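Local coordinates for protein phenolpthiocerol synthesis type-I polyketide synthase ppsA (Mycobacterium bovis, PDB 7AKC) that probably takes part, through this acyltransferase domain that loads extender units, in building the lipid core shared by phthiocerols and phenolphthiocerols, at residues A[90-95]-A[119-124]; A[220-225]-A[263-268]. All coordinates share one frame; numbering follows the deposited sequence.

Following the chain from the N terminus, helix 79-100 comes first, and the chain then passes through strand 107-110 of the parallel sheet into helix 115-121. Contact 1 closes this short excursion, with 23 residues between its segments, by packing the end of the second helix against the first. Contact 2 opens only after contact 1 has closed, so the two stand in series and neither encloses nor crosses the other. It brings helix 222-228 against the end of helix 257-265, across 37 intervening residues that include edge strand 240-242. The centres lie 22 Å apart, both contacts falling within the acyltransferase domain.

Contact 1 of 2, residues A[90-95]-A[119-124]; sequences MQLALT and AVVAGA
L92 and T95, one helical turn apart on helix 79-100, meet V120 and V121 near the end of helix 115-121 chiefly through methyl groups. The tighter part surrounds V121 and the buried T95. V121 CG2 lies 3.9 Å from T95 CG2, the two side chains reaching toward each other tip to tip, and is also 3.9 Å from L92 CD2, whose side chain slides past in the opposite direction. T95 can offer a methyl here because its hydroxyl turns back to its own helix: OG1 sits anti to the carbonyl carbon (chi1 -60°) and bonds to Q91 O at 2.7 Å, from above the carbonyl plane, while T95 N reaches the same oxygen from the opposite face. Y27 OH is a further partner of OG1. In the α/β core of the acyltransferase, strand 107-110 runs between the two helices in sequence; T95 and V121 both rest on strand 23-27, and V121 also on V108, so a compact branched residue suits its place. The more open edge is that of L92 and V120, where L92 CD2 comes to 3.8 Å from V120 CG1, no farther than before, but fewer atoms meet and the side chains cross at about a right angle. Just beyond, G123 leaves helical angles in a Schellman motif; its positive phi of 93° suits glycine, and G123 N and A124 N bond back to V120 O and A119 O.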
# COMPACT_ATOMS: atom_id res chain seq x y z
N MET A 90 -9.67 -10.01 7.28
CA MET A 90 -10.11 -8.96 8.19
C MET A 90 -10.56 -7.73 7.41
O MET A 90 -11.57 -7.13 7.77
CB MET A 90 -8.97 -8.61 9.16
CG MET A 90 -9.36 -7.66 10.24
SD MET A 90 -10.09 -8.49 11.68
CE MET A 90 -10.39 -7.08 12.67
N GLN A 91 -9.87 -7.37 6.32
CA GLN A 91 -10.24 -6.23 5.48
C GLN A 91 -11.61 -6.45 4.81
O GLN A 91 -12.48 -5.60 4.89
CB GLN A 91 -9.14 -5.92 4.45
CG GLN A 91 -7.90 -5.24 5.04
CD GLN A 91 -6.74 -5.25 4.07
OE1 GLN A 91 -6.60 -6.15 3.25
NE2 GLN A 91 -5.88 -4.23 4.12
N LEU A 92 -11.81 -7.63 4.20
CA LEU A 92 -13.06 -7.97 3.54
C LEU A 92 -14.23 -8.07 4.52
O LEU A 92 -15.34 -7.64 4.17
CB LEU A 92 -12.92 -9.28 2.74
CG LEU A 92 -11.93 -9.28 1.58
CD1 LEU A 92 -11.97 -10.60 0.84
CD2 LEU A 92 -12.19 -8.11 0.60
N ALA A 93 -13.99 -8.58 5.74
CA ALA A 93 -15.07 -8.69 6.72
C ALA A 93 -15.40 -7.35 7.38
O ALA A 93 -16.58 -7.08 7.65
CB ALA A 93 -14.77 -9.77 7.76
N LEU A 94 -14.38 -6.50 7.62
CA LEU A 94 -14.61 -5.18 8.20
C LEU A 94 -15.34 -4.30 7.18
O LEU A 94 -16.24 -3.56 7.57
CB LEU A 94 -13.33 -4.47 8.64
CG LEU A 94 -12.64 -4.98 9.90
CD1 LEU A 94 -11.26 -4.32 10.06
CD2 LEU A 94 -13.49 -4.79 11.12
N THR A 95 -15.01 -4.43 5.87
CA THR A 95 -15.68 -3.70 4.80
C THR A 95 -17.19 -4.00 4.81
O THR A 95 -17.98 -3.08 4.66
CB THR A 95 -15.10 -4.06 3.43
OG1 THR A 95 -13.71 -3.74 3.42
CG2 THR A 95 -15.80 -3.33 2.28
N ALA A 119 -8.92 -4.04 -4.92
CA ALA A 119 -9.42 -4.56 -6.21
C ALA A 119 -10.59 -5.48 -6.00
O ALA A 119 -11.49 -5.48 -6.85
CB ALA A 119 -8.32 -5.28 -6.97
N VAL A 120 -10.61 -6.26 -4.90
CA VAL A 120 -11.75 -7.14 -4.61
C VAL A 120 -12.99 -6.32 -4.25
O VAL A 120 -14.08 -6.61 -4.75
CB VAL A 120 -11.42 -8.17 -3.51
CG1 VAL A 120 -12.67 -8.94 -3.07
CG2 VAL A 120 -10.35 -9.14 -3.97
N VAL A 121 -12.84 -5.33 -3.36
CA VAL A 121 -13.97 -4.49 -2.93
C VAL A 121 -14.54 -3.67 -4.09
O VAL A 121 -15.75 -3.47 -4.18
CB VAL A 121 -13.62 -3.63 -1.70
CG1 VAL A 121 -14.71 -2.61 -1.40
CG2 VAL A 121 -13.36 -4.50 -0.49
N ALA A 122 -13.67 -3.26 -5.02
CA ALA A 122 -14.10 -2.51 -6.20
C ALA A 122 -14.79 -3.39 -7.26
O ALA A 122 -15.38 -2.84 -8.18
CB ALA A 122 -12.91 -1.79 -6.82
N GLY A 123 -14.71 -4.71 -7.15
CA GLY A 123 -15.32 -5.62 -8.10
C GLY A 123 -14.42 -6.07 -9.23
O GLY A 123 -14.88 -6.80 -10.11
N ALA A 124 -13.14 -5.64 -9.24
CA ALA A 124 -12.23 -6.05 -10.33
C ALA A 124 -11.86 -7.52 -10.23
O ALA A 124 -11.65 -8.19 -11.24
CB ALA A 124 -10.98 -5.18 -10.32

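Contact 2 of 2, residues A[220-225]-A[263-268]; sequences ALQPAM and NMRNPV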
# COMPACT_ATOMS: atom_id res chain seq x y z
N ALA A 220 13.13 -10.61 -9.28
CA ALA A 220 13.27 -12.06 -9.54
C ALA A 220 11.96 -12.84 -9.35
O ALA A 220 11.91 -13.95 -9.85
CB ALA A 220 14.37 -12.63 -8.69
N LEU A 221 10.97 -12.29 -8.66
CA LEU A 221 9.68 -12.97 -8.40
C LEU A 221 8.64 -12.62 -9.48
O LEU A 221 7.59 -13.26 -9.49
CB LEU A 221 9.15 -12.58 -7.02
CG LEU A 221 10.14 -12.65 -5.86
CD1 LEU A 221 9.46 -12.22 -4.58
CD2 LEU A 221 10.70 -14.05 -5.71
N GLN A 222 8.93 -11.65 -10.33
CA GLN A 222 7.92 -11.20 -11.32
C GLN A 222 7.66 -12.30 -12.37
O GLN A 222 6.49 -12.48 -12.66
CB GLN A 222 8.32 -9.86 -11.95
CG GLN A 222 8.37 -8.71 -10.97
CD GLN A 222 8.76 -7.44 -11.68
OE1 GLN A 222 9.79 -7.37 -12.34
NE2 GLN A 222 7.92 -6.43 -11.57
N PRO A 223 8.65 -13.05 -12.94
CA PRO A 223 8.27 -14.09 -13.91
C PRO A 223 7.33 -15.12 -13.31
O PRO A 223 6.37 -15.53 -13.98
CB PRO A 223 9.61 -14.71 -14.31
CG PRO A 223 10.61 -13.61 -14.09
CD PRO A 223 10.12 -12.97 -12.80
N ALA A 224 7.57 -15.54 -12.06
CA ALA A 224 6.73 -16.51 -11.35
C ALA A 224 5.32 -15.96 -11.19
O ALA A 224 4.34 -16.66 -11.48
N MET A 225 5.20 -14.67 -10.84
CA MET A 225 3.90 -14.02 -10.69
C MET A 225 3.14 -14.02 -12.00
O MET A 225 1.97 -14.40 -12.01
CB MET A 225 4.05 -12.58 -10.17
CG MET A 225 4.44 -12.54 -8.71
SD MET A 225 3.03 -12.79 -7.58
CE MET A 225 2.06 -11.31 -7.95
N ASN A 263 2.94 -4.29 -9.43
CA ASN A 263 2.56 -3.68 -8.15
C ASN A 263 3.52 -4.03 -7.01
O ASN A 263 3.86 -3.16 -6.20
CB ASN A 263 1.10 -4.04 -7.80
CG ASN A 263 0.75 -3.77 -6.37
OD1 ASN A 263 0.92 -4.66 -5.51
ND2 ASN A 263 0.37 -2.54 -6.08
N MET A 264 3.98 -5.27 -6.99
CA MET A 264 4.89 -5.73 -5.91
C MET A 264 6.29 -5.09 -6.03
O MET A 264 6.96 -5.00 -5.01
CB MET A 264 5.00 -7.26 -5.90
CG MET A 264 5.86 -7.82 -7.00
SD MET A 264 5.74 -9.61 -7.08
CE MET A 264 5.97 -10.04 -5.36
N ARG A 265 6.69 -4.65 -7.22
CA ARG A 265 8.05 -4.08 -7.44
C ARG A 265 7.99 -2.55 -7.43
O ARG A 265 8.87 -1.94 -6.83
CB ARG A 265 8.61 -4.55 -8.78
CG ARG A 265 9.86 -3.83 -9.26
CD ARG A 265 10.99 -3.96 -8.27
NE ARG A 265 12.15 -3.22 -8.71
CZ ARG A 265 12.41 -1.96 -8.39
NH1 ARG A 265 11.59 -1.29 -7.60
NH2 ARG A 265 13.50 -1.38 -8.85
N ASN A 266 6.99 -1.96 -8.10
CA ASN A 266 6.96 -0.51 -8.22
C ASN A 266 6.84 0.17 -6.88
O ASN A 266 6.25 -0.39 -5.94
CB ASN A 266 5.74 -0.10 -9.06
CG ASN A 266 5.97 -0.14 -10.54
OD1 ASN A 266 6.97 -0.66 -11.04
ND2 ASN A 266 5.00 0.36 -11.29
N PRO A 267 7.28 1.44 -6.78
CA PRO A 267 6.96 2.23 -5.59
C PRO A 267 5.43 2.32 -5.41
O PRO A 267 4.63 2.10 -6.35
CB PRO A 267 7.49 3.64 -5.91
CG PRO A 267 8.22 3.55 -7.14
CD PRO A 267 7.96 2.23 -7.81
N VAL A 268 5.01 2.62 -4.19
CA VAL A 268 3.58 2.75 -3.85
C VAL A 268 3.24 4.25 -3.92
O VAL A 268 3.75 5.04 -3.09
CB VAL A 268 3.33 2.25 -2.43
CG1 VAL A 268 1.86 2.48 -2.04
CG2 VAL A 268 3.74 0.77 -2.28
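Near the GxSxG segment that probably forms the nucleophile elbow of the acyltransferase, though without touching it, M264 joins the C-terminal end of helix 257-265 to helix 222-228 and gives more surface to the contact than any other residue. M264 SD lies 3.6 Å from M225 CG, with M225 CE a little farther from that SD at 4.1 Å, the two side chains crossing obliquely. M264 holds CG between its backbone N and carbonyl carbon (chi1 75°), then bends at chi3 (-48°); this carries SD to M225 and leaves M264 CE 4.2 Å from L221 CD1, where the leucine crosses at about a right angle. Methionine suits the place because its unbranched, flexible chain can fit two differently shaped neighbours at once. R137 of helix 127-141 touches both methionines, and the same helix reaches L221 through M141.

The other half has polar groups but no hydrogen bond across the gap. Q222, extended beyond CG, lays its amide against the aliphatic root of R265: Q222 NE2 is 3.4 Å from R265 CB and 4.0 Å from R265 CG, while the guanidinium turns away. Q222 NE2 donates to A261 O, one turn back on helix 257-265, and R265 NE forms a salt bridge with D219, just before the first segment. R265 thus gives its aliphatic carbons to the contact and its NE to D219, whereas Q222 NE2 both touches R265 CB and bonds to A261 O. The chemistry implies that van der Waals packing joins the segments directly, and the bonds to A261 O and D219 probably hold the amide and the guanidinium in place.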